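Long-range contacts in glutathione transferase (Leptospira interrogans serovar Lai, PDB 3UBK), which binds glutathione and probably transfers it to electrophilic substrates, as a two-subunit enzyme of the glutathione transferase family: residues Ile98-Leu103 against Phe159-Val164; Glu94-Ile99 against Phe151-Cys156. All coordinates share one frame; numbering follows the deposited sequence.

Interaction 1 of 2, residues Ile98-Leu103 against Phe159-Val164; sequences IIETYL and FAHLSV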
# COMPACT_ATOMS: atom_id res chain seq x y z
N ILE A 98 5.02 4.02 5.11
CA ILE A 98 4.84 5.18 5.98
C ILE A 98 4.76 6.45 5.16
O ILE A 98 3.87 7.28 5.36
CB ILE A 98 5.98 5.30 7.01
CG1 ILE A 98 5.89 4.18 8.04
CG2 ILE A 98 5.92 6.68 7.69
CD1 ILE A 98 7.21 3.95 8.78
N ILE A 99 5.70 6.62 4.22
CA ILE A 99 5.69 7.81 3.38
C ILE A 99 4.41 7.96 2.58
O ILE A 99 3.83 9.05 2.52
CB ILE A 99 6.90 7.87 2.43
CG1 ILE A 99 8.18 8.09 3.23
CG2 ILE A 99 6.68 8.98 1.39
CD1 ILE A 99 9.46 7.80 2.47
N GLU A 100 3.93 6.88 1.98
CA GLU A 100 2.75 6.98 1.13
C GLU A 100 1.44 7.04 1.90
O GLU A 100 0.56 7.86 1.59
CB GLU A 100 2.68 5.80 0.15
CG GLU A 100 3.59 5.96 -1.03
CD GLU A 100 3.33 4.91 -2.07
OE1 GLU A 100 2.55 3.98 -1.83
OE2 GLU A 100 3.93 5.03 -3.15
N THR A 101 1.29 6.16 2.88
CA THR A 101 -0.00 5.98 3.55
C THR A 101 -0.23 6.96 4.69
O THR A 101 -1.34 7.44 4.88
CB THR A 101 -0.20 4.53 4.05
OG1 THR A 101 -0.01 3.64 2.94
CG2 THR A 101 -1.60 4.33 4.60
N TYR A 102 0.80 7.27 5.44
CA TYR A 102 0.67 8.10 6.60
C TYR A 102 1.17 9.52 6.41
O TYR A 102 0.98 10.34 7.26
CB TYR A 102 1.37 7.45 7.78
CG TYR A 102 1.03 6.01 7.96
CD1 TYR A 102 -0.26 5.58 7.98
CD2 TYR A 102 2.01 5.08 8.13
CE1 TYR A 102 -0.55 4.28 8.15
CE2 TYR A 102 1.72 3.79 8.30
CZ TYR A 102 0.45 3.39 8.29
OH TYR A 102 0.18 2.08 8.46
N LEU A 103 1.81 9.79 5.30
CA LEU A 103 2.25 11.16 5.00
C LEU A 103 1.53 11.76 3.81
O LEU A 103 0.99 12.87 3.90
CB LEU A 103 3.76 11.24 4.82
CG LEU A 103 4.61 11.00 6.06
CD1 LEU A 103 6.07 11.17 5.72
CD2 LEU A 103 4.21 11.95 7.20
N PHE A 159 11.76 10.19 -2.56
CA PHE A 159 12.06 11.37 -3.37
C PHE A 159 10.82 11.87 -4.10
O PHE A 159 10.58 13.07 -4.19
CB PHE A 159 13.20 11.09 -4.36
CG PHE A 159 13.70 12.33 -5.06
CD1 PHE A 159 14.65 13.15 -4.45
CD2 PHE A 159 13.23 12.68 -6.31
CE1 PHE A 159 15.11 14.29 -5.07
CE2 PHE A 159 13.69 13.83 -6.95
CZ PHE A 159 14.62 14.63 -6.33
N ALA A 160 10.04 10.94 -4.63
CA ALA A 160 8.82 11.29 -5.34
C ALA A 160 7.79 12.00 -4.43
O ALA A 160 7.25 13.04 -4.80
CB ALA A 160 8.21 10.05 -5.96
N HIS A 161 7.52 11.44 -3.25
CA HIS A 161 6.45 11.96 -2.39
C HIS A 161 6.89 13.13 -1.50
O HIS A 161 6.17 14.11 -1.35
CB HIS A 161 5.88 10.85 -1.51
CG HIS A 161 5.17 9.77 -2.27
ND1 HIS A 161 4.17 10.04 -3.18
CD2 HIS A 161 5.31 8.42 -2.25
CE1 HIS A 161 3.73 8.90 -3.69
NE2 HIS A 161 4.40 7.91 -3.14
N LEU A 162 8.07 13.01 -0.91
CA LEU A 162 8.51 14.01 0.04
C LEU A 162 8.87 15.33 -0.62
O LEU A 162 8.73 16.39 -0.01
CB LEU A 162 9.69 13.49 0.86
CG LEU A 162 9.37 12.29 1.75
CD1 LEU A 162 10.62 11.86 2.51
CD2 LEU A 162 8.21 12.57 2.73
N SER A 163 9.35 15.27 -1.85
CA SER A 163 9.68 16.50 -2.55
C SER A 163 8.38 17.27 -2.79
O SER A 163 8.35 18.49 -2.63
CB SER A 163 10.38 16.19 -3.87
OG SER A 163 9.53 15.49 -4.74
N VAL A 164 7.32 16.55 -3.15
CA VAL A 164 6.02 17.16 -3.40
C VAL A 164 5.39 17.66 -2.09
O VAL A 164 4.80 18.75 -2.05
CB VAL A 164 5.05 16.16 -4.06
CG1 VAL A 164 3.60 16.60 -3.84
CG2 VAL A 164 5.36 16.03 -5.55

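Interaction 2 of 2, residues Glu94-Ile99 against Phe151-Cys156; sequences EISTII and FTLADC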
# COMPACT_ATOMS: atom_id res chain seq x y z
N GLU A 94 8.53 -0.97 4.79
CA GLU A 94 7.97 -0.15 5.88
C GLU A 94 8.13 1.34 5.60
O GLU A 94 7.17 2.12 5.69
CB GLU A 94 8.66 -0.52 7.20
CG GLU A 94 8.22 -1.87 7.77
CD GLU A 94 9.16 -2.38 8.86
OE1 GLU A 94 10.33 -1.97 8.88
OE2 GLU A 94 8.72 -3.21 9.68
N ILE A 95 9.34 1.75 5.24
CA ILE A 95 9.60 3.16 4.97
C ILE A 95 8.68 3.69 3.87
O ILE A 95 8.05 4.75 4.01
CB ILE A 95 11.06 3.40 4.57
CG1 ILE A 95 11.97 3.12 5.76
CG2 ILE A 95 11.23 4.83 4.02
CD1 ILE A 95 13.43 2.95 5.41
N SER A 96 8.60 2.94 2.78
CA SER A 96 7.76 3.36 1.66
C SER A 96 6.29 3.47 2.03
O SER A 96 5.59 4.39 1.60
CB SER A 96 7.93 2.41 0.47
OG SER A 96 6.97 2.71 -0.53
N THR A 97 5.79 2.51 2.81
CA THR A 97 4.41 2.55 3.28
C THR A 97 4.13 3.75 4.16
O THR A 97 3.12 4.44 3.98
CB THR A 97 4.03 1.25 4.03
OG1 THR A 97 4.07 0.16 3.10
CG2 THR A 97 2.64 1.35 4.62
N ILE A 98 5.02 4.02 5.11
CA ILE A 98 4.84 5.18 5.98
C ILE A 98 4.76 6.45 5.16
O ILE A 98 3.87 7.28 5.36
CB ILE A 98 5.98 5.30 7.01
CG1 ILE A 98 5.89 4.18 8.04
CG2 ILE A 98 5.92 6.68 7.69
CD1 ILE A 98 7.21 3.95 8.78
N ILE A 99 5.70 6.62 4.22
CA ILE A 99 5.69 7.81 3.38
C ILE A 99 4.41 7.96 2.58
O ILE A 99 3.83 9.05 2.52
CB ILE A 99 6.90 7.87 2.43
CG1 ILE A 99 8.18 8.09 3.23
CG2 ILE A 99 6.68 8.98 1.39
CD1 ILE A 99 9.46 7.80 2.47
N PHE A 151 20.55 2.75 -3.24
CA PHE A 151 19.24 3.18 -3.73
C PHE A 151 18.27 1.99 -3.59
O PHE A 151 18.65 0.86 -3.90
CB PHE A 151 19.38 3.57 -5.20
CG PHE A 151 18.14 4.18 -5.81
CD1 PHE A 151 17.06 3.38 -6.21
CD2 PHE A 151 18.07 5.54 -6.04
CE1 PHE A 151 15.96 3.94 -6.79
CE2 PHE A 151 16.97 6.10 -6.64
CZ PHE A 151 15.90 5.30 -7.02
N THR A 152 17.06 2.23 -3.09
CA THR A 152 16.05 1.16 -3.00
C THR A 152 14.70 1.70 -3.37
O THR A 152 14.56 2.88 -3.69
CB THR A 152 15.90 0.61 -1.57
OG1 THR A 152 15.38 1.64 -0.72
CG2 THR A 152 17.23 0.11 -1.03
N LEU A 153 13.69 0.84 -3.29
CA LEU A 153 12.30 1.24 -3.48
C LEU A 153 11.95 2.44 -2.59
O LEU A 153 11.16 3.32 -2.97
CB LEU A 153 11.37 0.07 -3.10
CG LEU A 153 9.89 0.48 -3.01
CD1 LEU A 153 9.35 0.76 -4.42
CD2 LEU A 153 9.03 -0.59 -2.31
N ALA A 154 12.48 2.46 -1.38
CA ALA A 154 12.13 3.54 -0.47
C ALA A 154 12.59 4.92 -0.98
O ALA A 154 12.01 5.94 -0.62
CB ALA A 154 12.67 3.26 0.93
N ASP A 155 13.62 4.95 -1.84
CA ASP A 155 14.06 6.22 -2.43
C ASP A 155 13.11 6.67 -3.53
O ASP A 155 12.95 7.86 -3.75
CB ASP A 155 15.50 6.13 -2.95
CG ASP A 155 16.49 5.92 -1.83
OD1 ASP A 155 16.75 6.89 -1.09
OD2 ASP A 155 17.01 4.80 -1.69
N CYS A 156 12.50 5.73 -4.23
CA CYS A 156 11.50 6.08 -5.23
C CYS A 156 10.32 6.75 -4.54
O CYS A 156 9.85 7.82 -4.95
CB CYS A 156 11.03 4.84 -5.98
SG CYS A 156 12.38 3.93 -6.81

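Interaction 1 of 2, residues Ile98-Leu103 against Phe159-Val164
I99 and H161 meet in the tightest apolar part of this contact, where I99 CG2 lies 3.5 Å from H161 CB. This methyl lies anti to the backbone N, which aims it toward the root of the histidine. A beta-branched isoleucine suits the place, since the branch at CB puts a methyl close to the backbone on a short, stiff stem. Next to it the packing is looser: L162 CD2 is 4.1 Å from I99 CG2 and 3.9 Å from L103 CD1, so one leucine methyl touches two residues a helical turn apart.

The other flank is polar, and it reaches the solvent side at E100, while H161 stays buried. H161 NE2 donates to E100 OE2 over 2.9 Å, and the bond is nearly straight at 163°. The oxygen lies close to the ring plane, at its edge, whereas the carboxylate is turned steeply against the ring, with the planes 77° apart. OE2 is approached on its anti side, somewhat out of the carboxylate plane, and also forms a salt bridge with K17. Since N13 OD1 pairs with H161 ND1, the imidazole is gripped at both nitrogens, which fixes its rotation, and Y14 meets the ring edge-to-face.

Within these segments the helix axes approach to 9.9 Å and are inclined at 41°. Helix 13-25 of the N-terminal domain covers the E100 flank, L103 rests on I133 and L136 of helix 119-139, and L162 packs on W185 of helix 185-193.

Interaction 2 of 2, residues Glu94-Ile99 against Phe151-Cys156
The N-terminal capping box of helix 153-169, a feature of the glutathione transferase C-terminal domain, is the turn that brings A154 and L153 against I95 and S96 of helix 86-111. I95 CG2 and A154 CB touch at 3.8 Å, and this branch of the isoleucine, lying anti to the backbone N, is directed at the alanine methyl. Small residues suit the neighbouring place: the CA atoms of S96 and A154 come within 4.9 Å, a separation that bulky side chains directed at each other would not allow. Leucine reaches in from the flank, with L153 CD2 4.2 Å from S96 CB.

T152 is the N-cap residue, and its OG1 accepts from A154 N over 3.1 Å. In return T152 N donates to D155 OD2 at 2.9 Å, using the anti lone pair of that oxygen, while D155 OD1 is held by Y188 OH and I146 N.

T152 OG1 and the D155 carboxylate thus have their partners in the turn or close by. Between the two segments the contact is van der Waals packing that depends on fit of shape, and a hydroxyl-hydroxyl bond between S96 and S157 adds a polar tie between the same helices.

In the fold
Interactions 1 and 2 are successive parts of one seam between helix 86-111 and helix 153-169, their centres about 9 Å apart. I99 reaches residues of both partner segments. The nearest CA atoms are 4.9 Å apart for S96 and A154 in interaction 2, but 7.1 Å for E100 and H161 in interaction 1, where longer side chains bridge the helices. The side chain of E100 is about 4 Å from that of S64, a glutathione-binding residue, though no glutathione is bound to this chain; S96 is about 8 Å from it, side chain to side chain. I98, touching neither 151-156 nor 159-164, packs on F62 of the second subunit, so helix 86-111 also serves the dimer interface.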